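Local coordinates for enoyl-CoA hydratase/carnithine racemase (Thermus thermophilus JL-18, PDB 6SL9), which probably isomerises coenzyme A thioesters as a crotonase-family enzyme, forming oxepin-CoA in the bacterial breakdown of phenylacetic acid, at residues Glu9-Leu17 / Met187-Ala198; Gln236-Val244 / Lys250-Arg258. One frame throughout, in Å; residues are numbered along the deposited sequence.

Interaction 1: Glu9-Leu17 / Met187-Ala198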
loop_
_atom_site.group_PDB
_atom_site.type_symbol
_atom_site.label_atom_id
_atom_site.label_comp_id
_atom_site.label_asym_id
_atom_site.label_seq_id
_atom_site.Cartn_x
_atom_site.Cartn_y
_atom_site.Cartn_z
ATOM N N GLU A 9 -26.035 -23.484 -0.534
ATOM C CA GLU A 9 -25.881 -24.927 -0.769
ATOM C C GLU A 9 -24.524 -25.325 -0.180
ATOM O O GLU A 9 -23.576 -24.654 -0.381
ATOM C CB GLU A 9 -25.906 -25.202 -2.269
ATOM C CG GLU A 9 -25.384 -26.557 -2.672
ATOM C CD GLU A 9 -25.017 -26.662 -4.137
ATOM O OE1 GLU A 9 -24.305 -27.630 -4.467
ATOM O OE2 GLU A 9 -25.421 -25.779 -4.922
ATOM N N ARG A 10 -24.457 -26.471 0.452
ATOM C CA ARG A 10 -23.218 -27.012 0.975
ATOM C C ARG A 10 -22.722 -28.090 0.013
ATOM O O ARG A 10 -23.476 -28.988 -0.401
ATOM C CB ARG A 10 -23.335 -27.576 2.389
ATOM C CG ARG A 10 -21.980 -27.966 2.971
ATOM C CD ARG A 10 -21.946 -28.185 4.472
ATOM N NE ARG A 10 -22.852 -29.235 4.940
ATOM C CZ ARG A 10 -22.575 -30.522 5.040
ATOM N NH1 ARG A 10 -23.484 -31.329 5.545
ATOM N NH2 ARG A 10 -21.420 -31.011 4.624
ATOM N N GLN A 11 -21.464 -27.973 -0.377
ATOM C CA GLN A 11 -20.764 -28.988 -1.197
ATOM C C GLN A 11 -19.522 -29.369 -0.387
ATOM O O GLN A 11 -18.643 -28.496 -0.169
ATOM C CB GLN A 11 -20.395 -28.398 -2.548
ATOM C CG GLN A 11 -21.581 -27.904 -3.347
ATOM C CD GLN A 11 -21.292 -28.124 -4.803
ATOM O OE1 GLN A 11 -20.525 -29.002 -5.164
ATOM N NE2 GLN A 11 -21.852 -27.280 -5.642
ATOM N N ASP A 12 -19.466 -30.592 0.142
ATOM C CA ASP A 12 -18.372 -30.976 1.080
ATOM C C ASP A 12 -18.317 -29.984 2.235
ATOM O O ASP A 12 -19.289 -29.800 3.016
ATOM C CB ASP A 12 -16.984 -30.879 0.418
ATOM C CG ASP A 12 -16.675 -31.854 -0.713
ATOM O OD1 ASP A 12 -17.614 -32.539 -1.228
ATOM O OD2 ASP A 12 -15.476 -31.940 -1.093
ATOM N N GLY A 13 -17.143 -29.409 2.373
ATOM C CA GLY A 13 -16.824 -28.436 3.433
ATOM C C GLY A 13 -17.050 -26.985 3.027
ATOM O O GLY A 13 -16.609 -26.095 3.752
ATOM N N VAL A 14 -17.707 -26.747 1.890
ATOM C CA VAL A 14 -17.894 -25.390 1.341
ATOM C C VAL A 14 -19.370 -24.995 1.429
ATOM O O VAL A 14 -20.232 -25.710 0.885
ATOM C CB VAL A 14 -17.369 -25.293 -0.104
ATOM C CG1 VAL A 14 -17.573 -23.874 -0.641
ATOM C CG2 VAL A 14 -15.917 -25.699 -0.180
ATOM N N LEU A 15 -19.630 -23.828 1.981
ATOM C CA LEU A 15 -20.956 -23.206 1.862
ATOM C C LEU A 15 -20.899 -22.262 0.650
ATOM O O LEU A 15 -20.184 -21.288 0.702
ATOM C CB LEU A 15 -21.350 -22.500 3.154
ATOM C CG LEU A 15 -22.684 -21.780 3.110
ATOM C CD1 LEU A 15 -23.842 -22.729 2.915
ATOM C CD2 LEU A 15 -22.912 -20.985 4.375
ATOM N N VAL A 16 -21.741 -22.546 -0.335
ATOM C CA VAL A 16 -21.861 -21.740 -1.553
ATOM C C VAL A 16 -23.053 -20.807 -1.392
ATOM O O VAL A 16 -24.201 -21.289 -1.207
ATOM C CB VAL A 16 -21.990 -22.628 -2.783
ATOM C CG1 VAL A 16 -22.018 -21.724 -4.016
ATOM C CG2 VAL A 16 -20.882 -23.637 -2.928
ATOM N N LEU A 17 -22.757 -19.536 -1.455
ATOM C CA LEU A 17 -23.756 -18.448 -1.362
ATOM C C LEU A 17 -23.902 -17.773 -2.714
ATOM O O LEU A 17 -22.899 -17.367 -3.286
ATOM C CB LEU A 17 -23.334 -17.425 -0.311
ATOM C CG LEU A 17 -23.135 -17.992 1.099
ATOM C CD1 LEU A 17 -22.756 -16.902 2.088
ATOM C CD2 LEU A 17 -24.364 -18.781 1.593
ATOM N N MET A 187 -17.243 -21.409 -12.000
ATOM C CA MET A 187 -17.729 -22.058 -10.766
ATOM C C MET A 187 -16.940 -23.339 -10.465
ATOM O O MET A 187 -16.599 -23.560 -9.299
ATOM C CB MET A 187 -19.240 -22.286 -10.794
ATOM C CG MET A 187 -20.012 -20.969 -10.639
ATOM S SD MET A 187 -19.623 -20.108 -9.090
ATOM C CE MET A 187 -20.360 -21.276 -7.934
ATOM N N GLU A 188 -16.574 -24.114 -11.482
ATOM C CA GLU A 188 -15.741 -25.324 -11.259
ATOM C C GLU A 188 -14.417 -24.922 -10.618
ATOM O O GLU A 188 -13.984 -25.546 -9.643
ATOM C CB GLU A 188 -15.556 -26.045 -12.605
ATOM C CG GLU A 188 -14.820 -27.373 -12.496
ATOM C CD GLU A 188 -14.342 -27.965 -13.819
ATOM O OE1 GLU A 188 -13.438 -28.839 -13.783
ATOM O OE2 GLU A 188 -14.862 -27.560 -14.856
ATOM N N GLU A 189 -13.762 -23.915 -11.144
ATOM C CA GLU A 189 -12.433 -23.511 -10.629
ATOM C C GLU A 189 -12.611 -22.905 -9.225
ATOM O O GLU A 189 -11.768 -23.171 -8.346
ATOM C CB GLU A 189 -11.741 -22.553 -11.629
ATOM C CG GLU A 189 -11.377 -23.208 -12.937
ATOM C CD GLU A 189 -10.017 -23.002 -13.521
ATOM O OE1 GLU A 189 -9.900 -23.276 -14.745
ATOM O OE2 GLU A 189 -9.053 -22.745 -12.762
ATOM N N ALA A 190 -13.609 -22.072 -9.028
ATOM C CA ALA A 190 -13.768 -21.390 -7.723
ATOM C C ALA A 190 -14.104 -22.455 -6.681
ATOM O O ALA A 190 -13.627 -22.392 -5.554
ATOM C CB ALA A 190 -14.849 -20.327 -7.815
ATOM N N LEU A 191 -14.957 -23.418 -7.030
ATOM C CA LEU A 191 -15.322 -24.493 -6.079
ATOM C C LEU A 191 -14.101 -25.364 -5.763
ATOM O O LEU A 191 -13.934 -25.766 -4.626
ATOM C CB LEU A 191 -16.499 -25.308 -6.577
ATOM C CG LEU A 191 -17.021 -26.296 -5.568
ATOM C CD1 LEU A 191 -17.519 -25.651 -4.283
ATOM C CD2 LEU A 191 -18.142 -27.091 -6.196
ATOM N N SER A 192 -13.292 -25.694 -6.750
ATOM C CA SER A 192 -12.071 -26.503 -6.517
ATOM C C SER A 192 -11.195 -25.767 -5.508
ATOM O O SER A 192 -10.658 -26.403 -4.576
ATOM C CB SER A 192 -11.344 -26.719 -7.841
ATOM O OG SER A 192 -10.170 -27.438 -7.606
ATOM N N LEU A 193 -10.981 -24.462 -5.705
ATOM C CA LEU A 193 -10.113 -23.708 -4.774
ATOM C C LEU A 193 -10.767 -23.677 -3.379
ATOM O O LEU A 193 -10.100 -23.895 -2.375
ATOM C CB LEU A 193 -9.926 -22.291 -5.322
ATOM C CG LEU A 193 -9.174 -21.314 -4.409
ATOM C CD1 LEU A 193 -7.799 -21.833 -4.122
ATOM C CD2 LEU A 193 -9.102 -19.929 -5.007
ATOM N N ALA A 194 -12.056 -23.407 -3.285
ATOM C CA ALA A 194 -12.759 -23.400 -1.995
ATOM C C ALA A 194 -12.645 -24.755 -1.310
ATOM O O ALA A 194 -12.452 -24.805 -0.103
ATOM C CB ALA A 194 -14.184 -22.955 -2.186
ATOM N N LYS A 195 -12.729 -25.854 -2.061
ATOM C CA LYS A 195 -12.604 -27.198 -1.463
ATOM C C LYS A 195 -11.191 -27.414 -0.931
ATOM O O LYS A 195 -11.022 -28.081 0.077
ATOM C CB LYS A 195 -13.043 -28.267 -2.456
ATOM C CG LYS A 195 -14.550 -28.398 -2.585
ATOM C CD LYS A 195 -14.926 -29.462 -3.612
ATOM C CE LYS A 195 -16.417 -29.677 -3.704
ATOM N NZ LYS A 195 -16.769 -30.843 -4.539
ATOM N N GLU A 196 -10.189 -26.899 -1.619
ATOM C CA GLU A 196 -8.790 -27.011 -1.151
ATOM C C GLU A 196 -8.678 -26.234 0.150
ATOM O O GLU A 196 -8.122 -26.740 1.117
ATOM C CB GLU A 196 -7.814 -26.446 -2.178
ATOM C CG GLU A 196 -7.621 -27.225 -3.466
ATOM C CD GLU A 196 -6.455 -26.748 -4.328
ATOM O OE1 GLU A 196 -5.664 -25.879 -3.854
ATOM O OE2 GLU A 196 -6.317 -27.279 -5.462
ATOM N N LEU A 197 -9.231 -25.020 0.191
ATOM C CA LEU A 197 -9.190 -24.223 1.434
ATOM C C LEU A 197 -9.947 -24.918 2.550
ATOM O O LEU A 197 -9.566 -24.823 3.675
ATOM C CB LEU A 197 -9.720 -22.809 1.188
ATOM C CG LEU A 197 -8.841 -21.959 0.264
ATOM C CD1 LEU A 197 -9.613 -20.786 -0.271
ATOM C CD2 LEU A 197 -7.597 -21.466 1.011
ATOM N N ALA A 198 -11.026 -25.616 2.232
ATOM C CA ALA A 198 -11.831 -26.321 3.230
ATOM C C ALA A 198 -11.076 -27.535 3.807
ATOM O O ALA A 198 -11.553 -28.097 4.786
ATOM C CB ALA A 198 -13.108 -26.784 2.591
#
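Val14 meets helix 186-197 with both methyls. With CG1 anti to the backbone N (chi1 180°) and CG2 anti to the carbonyl carbon, the pair forks over Ala194, whose CB lies 3.8 Å from each Val14 methyl. Val14 CG2 also reaches Ala198 CB, at 4.1 Å. Leu191 serves two neighbours with one branch: its CD1 sits 4.1 Å from both Val14 CG1 and Val16 CG2, while its CD2 turns outward to the Gln11 amide, 3.2 Å from Gln11 OE1. At the far end Met187 CE touches Val16 CG1. The polar part is confined to the hairpin tip, a type II' turn from Gln11 to Val14. There the extended Lys195 chain crosses Asp12 at about a right angle, CD 3.6 Å from Asp12 OD2, and NZ makes a long salt bridge of 3.8 Å to Asp12 OD1. Cutting Lys195 back to an alanine is likely to leave the Asp12 carboxylate without this distant charge and to uncover Val14 CG2, which lies against Lys195 CG. No hydrogen bond links hairpin and helix, which also lies on strands 51-56 and 98-102; the crotonase sheet and its covering helix are therefore joined here by apolar side chains, with loose electrostatics at the solvent edge.

Interaction 2: Gln236-Val244 / Lys250-Arg258; sequences QTQDHEEGV and KRPPRFQGR
Arg251 reaches back to helix 238-249 with its guanidinium edge: NH2 gives Glu242 OE1 an almost perfectly straight 2.8 Å bond (179°), a salt bridge on the syn side but well out of the carboxylate plane. The bend of the Glu242 chain at chi2 (69°) turns the acid to the returning tail. Pro253 follows, its CB over one face of the Phe255 ring and 4.4 Å from Gly243 CA. Arg254 N then takes the anti side of the same Glu242 OE1, also at 2.8 Å, and Glu242 OE2 has a further partner in Arg245. Phe255 sets its ring edge against the helix backbone, CE1 3.3 Å from Asp239 O, and also packs on Arg134 of the second subunit. Successive amides next clasp one carboxylate from its syn sides: Gln256 N binds Asp239 OD1 (172°) and Gly257 N binds Asp239 OD2, each at 2.8 Å. Finally the C-terminal carboxylate of Arg258 accepts from the first two helix amides, O from Gln238 N at 3.0 Å and OXT from Asp239 N at 2.8 Å. Asp239, Glu242 and the chain-end carboxylate bound at the first turn thus fasten the irregular tail, and the positive end of the helix probably eases the closeness of Asp239 and Arg258 OXT.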
loop_
_atom_site.group_PDB
_atom_site.type_symbol
_atom_site.label_atom_id
_atom_site.label_comp_id
_atom_site.label_asym_id
_atom_site.label_seq_id
_atom_site.Cartn_x
_atom_site.Cartn_y
_atom_site.Cartn_z
ATOM N N GLN A 236 -1.351 -23.458 19.712
ATOM C CA GLN A 236 -2.058 -24.360 20.633
ATOM C C GLN A 236 -3.102 -25.201 19.903
ATOM O O GLN A 236 -3.720 -26.054 20.510
ATOM C CB GLN A 236 -2.741 -23.555 21.722
ATOM C CG GLN A 236 -1.765 -22.914 22.684
ATOM C CD GLN A 236 -2.493 -22.164 23.750
ATOM O OE1 GLN A 236 -3.013 -22.762 24.673
ATOM N NE2 GLN A 236 -2.508 -20.840 23.627
ATOM N N THR A 237 -3.241 -25.030 18.596
ATOM C CA THR A 237 -4.245 -25.770 17.821
ATOM C C THR A 237 -3.783 -27.227 17.587
ATOM O O THR A 237 -2.575 -27.519 17.417
ATOM C CB THR A 237 -4.593 -25.095 16.478
ATOM O OG1 THR A 237 -3.423 -25.043 15.643
ATOM C CG2 THR A 237 -5.211 -23.729 16.680
ATOM N N GLN A 238 -4.750 -28.103 17.420
ATOM C CA GLN A 238 -4.462 -29.475 16.967
ATOM C C GLN A 238 -3.825 -29.439 15.585
ATOM O O GLN A 238 -2.896 -30.209 15.315
ATOM C CB GLN A 238 -5.757 -30.270 16.932
ATOM C CG GLN A 238 -6.436 -30.410 18.261
ATOM C CD GLN A 238 -5.707 -31.338 19.205
ATOM O OE1 GLN A 238 -5.441 -30.981 20.352
ATOM N NE2 GLN A 238 -5.374 -32.541 18.742
ATOM N N ASP A 239 -4.245 -28.498 14.745
ATOM C CA ASP A 239 -3.697 -28.438 13.370
ATOM C C ASP A 239 -2.202 -28.087 13.381
ATOM O O ASP A 239 -1.492 -28.601 12.533
ATOM C CB ASP A 239 -4.487 -27.427 12.564
ATOM C CG ASP A 239 -5.759 -27.973 11.972
ATOM O OD1 ASP A 239 -6.043 -29.192 12.133
ATOM O OD2 ASP A 239 -6.491 -27.193 11.349
ATOM N N HIS A 240 -1.754 -27.239 14.300
ATOM C CA HIS A 240 -0.309 -26.970 14.311
ATOM C C HIS A 240 0.466 -28.240 14.654
ATOM O O HIS A 240 1.514 -28.504 14.034
ATOM C CB HIS A 240 -0.022 -25.821 15.276
ATOM C CG HIS A 240 1.459 -25.655 15.431
ATOM N ND1 HIS A 240 2.288 -25.444 14.348
ATOM C CD2 HIS A 240 2.272 -25.688 16.525
ATOM C CE1 HIS A 240 3.532 -25.382 14.782
ATOM N NE2 HIS A 240 3.572 -25.487 16.086
ATOM N N GLU A 241 -0.019 -29.016 15.592
ATOM C CA GLU A 241 0.656 -30.290 15.996
ATOM C C GLU A 241 0.730 -31.235 14.804
ATOM O O GLU A 241 1.823 -31.789 14.470
ATOM C CB GLU A 241 -0.097 -30.932 17.163
ATOM C CG GLU A 241 0.575 -32.134 17.848
ATOM C CD GLU A 241 -0.268 -33.060 18.730
ATOM O OE1 GLU A 241 -1.525 -32.873 18.827
ATOM O OE2 GLU A 241 0.324 -34.021 19.295
ATOM N N GLU A 242 -0.366 -31.300 14.056
ATOM C CA GLU A 242 -0.426 -32.085 12.818
ATOM C C GLU A 242 0.524 -31.542 11.773
ATOM O O GLU A 242 1.189 -32.348 11.070
ATOM C CB GLU A 242 -1.868 -32.226 12.343
ATOM C CG GLU A 242 -2.001 -32.774 10.931
ATOM C CD GLU A 242 -1.618 -34.211 10.688
ATOM O OE1 GLU A 242 -1.621 -34.605 9.455
ATOM O OE2 GLU A 242 -1.315 -34.915 11.687
ATOM N N GLY A 243 0.534 -30.233 11.600
ATOM C CA GLY A 243 1.400 -29.613 10.598
ATOM C C GLY A 243 2.870 -29.933 10.854
ATOM O O GLY A 243 3.603 -30.207 9.877
ATOM N N VAL A 244 3.290 -29.913 12.115
ATOM C CA VAL A 244 4.706 -30.208 12.458
ATOM C C VAL A 244 4.998 -31.679 12.144
ATOM O O VAL A 244 6.077 -32.001 11.521
ATOM C CB VAL A 244 4.993 -29.845 13.924
ATOM C CG1 VAL A 244 6.334 -30.359 14.350
ATOM C CG2 VAL A 244 4.884 -28.336 14.101
ATOM N N LYS A 250 7.491 -35.450 5.835
ATOM C CA LYS A 250 7.469 -34.968 4.434
ATOM C C LYS A 250 6.300 -35.609 3.702
ATOM O O LYS A 250 6.485 -36.166 2.647
ATOM C CB LYS A 250 8.824 -35.202 3.774
ATOM C CG LYS A 250 9.995 -34.485 4.424
ATOM C CD LYS A 250 9.969 -32.968 4.228
ATOM C CE LYS A 250 11.217 -32.312 4.742
ATOM N NZ LYS A 250 11.255 -32.433 6.206
ATOM N N ARG A 251 5.109 -35.392 4.249
ATOM C CA ARG A 251 3.827 -35.877 3.690
ATOM C C ARG A 251 2.828 -34.729 3.825
ATOM O O ARG A 251 3.017 -33.792 4.608
ATOM C CB ARG A 251 3.350 -37.156 4.398
ATOM C CG ARG A 251 3.160 -37.014 5.895
ATOM C CD ARG A 251 2.083 -37.847 6.497
ATOM N NE ARG A 251 2.060 -37.603 7.939
ATOM C CZ ARG A 251 1.159 -36.835 8.609
ATOM N NH1 ARG A 251 1.203 -36.735 9.926
ATOM N NH2 ARG A 251 0.223 -36.154 7.968
ATOM N N PRO A 252 1.691 -34.794 3.109
ATOM C CA PRO A 252 0.648 -33.795 3.277
ATOM C C PRO A 252 0.031 -33.797 4.684
ATOM O O PRO A 252 -0.267 -34.856 5.281
ATOM C CB PRO A 252 -0.390 -34.117 2.188
ATOM C CG PRO A 252 0.341 -34.988 1.206
ATOM C CD PRO A 252 1.398 -35.719 2.006
ATOM N N PRO A 253 -0.160 -32.592 5.256
ATOM C CA PRO A 253 -0.880 -32.508 6.520
ATOM C C PRO A 253 -2.372 -32.861 6.331
ATOM O O PRO A 253 -2.923 -32.626 5.233
ATOM C CB PRO A 253 -0.599 -31.035 6.908
ATOM C CG PRO A 253 -0.440 -30.292 5.590
ATOM C CD PRO A 253 0.289 -31.279 4.719
ATOM N N ARG A 254 -3.014 -33.369 7.386
ATOM C CA ARG A 254 -4.478 -33.653 7.447
ATOM C C ARG A 254 -5.141 -32.727 8.479
ATOM O O ARG A 254 -5.306 -33.041 9.672
ATOM C CB ARG A 254 -4.723 -35.146 7.726
ATOM C CG ARG A 254 -3.935 -36.025 6.759
ATOM C CD ARG A 254 -4.442 -37.383 6.381
ATOM N NE ARG A 254 -4.783 -38.279 7.481
ATOM C CZ ARG A 254 -5.141 -39.552 7.310
ATOM N NH1 ARG A 254 -5.469 -40.297 8.352
ATOM N NH2 ARG A 254 -5.172 -40.059 6.087
ATOM N N PHE A 255 -5.434 -31.531 8.047
ATOM C CA PHE A 255 -5.948 -30.468 8.938
ATOM C C PHE A 255 -7.436 -30.644 9.158
ATOM O O PHE A 255 -8.171 -31.053 8.263
ATOM C CB PHE A 255 -5.653 -29.101 8.353
ATOM C CG PHE A 255 -4.206 -28.718 8.275
ATOM C CD1 PHE A 255 -3.380 -28.726 9.400
ATOM C CD2 PHE A 255 -3.677 -28.293 7.051
ATOM C CE1 PHE A 255 -2.056 -28.300 9.258
ATOM C CE2 PHE A 255 -2.395 -27.833 6.957
ATOM C CZ PHE A 255 -1.579 -27.844 8.055
ATOM N N GLN A 256 -7.904 -30.185 10.331
ATOM C CA GLN A 256 -9.326 -30.299 10.734
ATOM C C GLN A 256 -9.950 -28.945 11.029
ATOM O O GLN A 256 -11.160 -28.876 11.282
ATOM C CB GLN A 256 -9.459 -31.251 11.925
ATOM C CG GLN A 256 -8.777 -32.605 11.688
ATOM C CD GLN A 256 -9.285 -33.371 10.485
ATOM O OE1 GLN A 256 -10.432 -33.213 10.069
ATOM N NE2 GLN A 256 -8.419 -34.157 9.855
ATOM N N GLY A 257 -9.194 -27.845 11.082
ATOM C CA GLY A 257 -9.757 -26.526 11.393
ATOM C C GLY A 257 -9.910 -26.279 12.882
ATOM O O GLY A 257 -10.756 -25.436 13.273
ATOM N N ARG A 258 -9.085 -26.901 13.699
ATOM C CA ARG A 258 -9.010 -26.634 15.159
ATOM C C ARG A 258 -7.649 -27.061 15.679
ATOM O O ARG A 258 -7.434 -26.917 16.884
ATOM C CB ARG A 258 -10.114 -27.359 15.930
ATOM C CG ARG A 258 -10.134 -28.863 15.767
ATOM C CD ARG A 258 -11.161 -29.409 16.773
ATOM N NE ARG A 258 -11.551 -30.726 16.344
ATOM C CZ ARG A 258 -12.708 -31.369 16.615
ATOM N NH1 ARG A 258 -12.892 -32.591 16.151
ATOM N NH2 ARG A 258 -13.689 -30.794 17.276
ATOM O OXT ARG A 258 -6.827 -27.439 14.837
HETATM O O HOH W 1 -2.810 -37.559 9.726
#

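How the interactions relate
The two contacts share no element and do not touch: their centres lie about 21 Å apart, with nearest atoms about 6 Å apart. Both are partly buried. Interaction 1, its centre about 14 Å from that of the chain, joins sheet and helix from distant parts of the sequence and has one exposed residue among ten touching. Interaction 2 lies farther out, at about 26 Å, and is more open to solvent, with five exposed among thirteen; there the last helix and the tail after it fold together beside the second subunit, whose Tyr77 and Ile135 bind His240. Methyl groups carry interaction 1, with a long ion pair at its margin, whereas hydrogen bonds to carboxylates dominate interaction 2, giving an irregular tail a defined course.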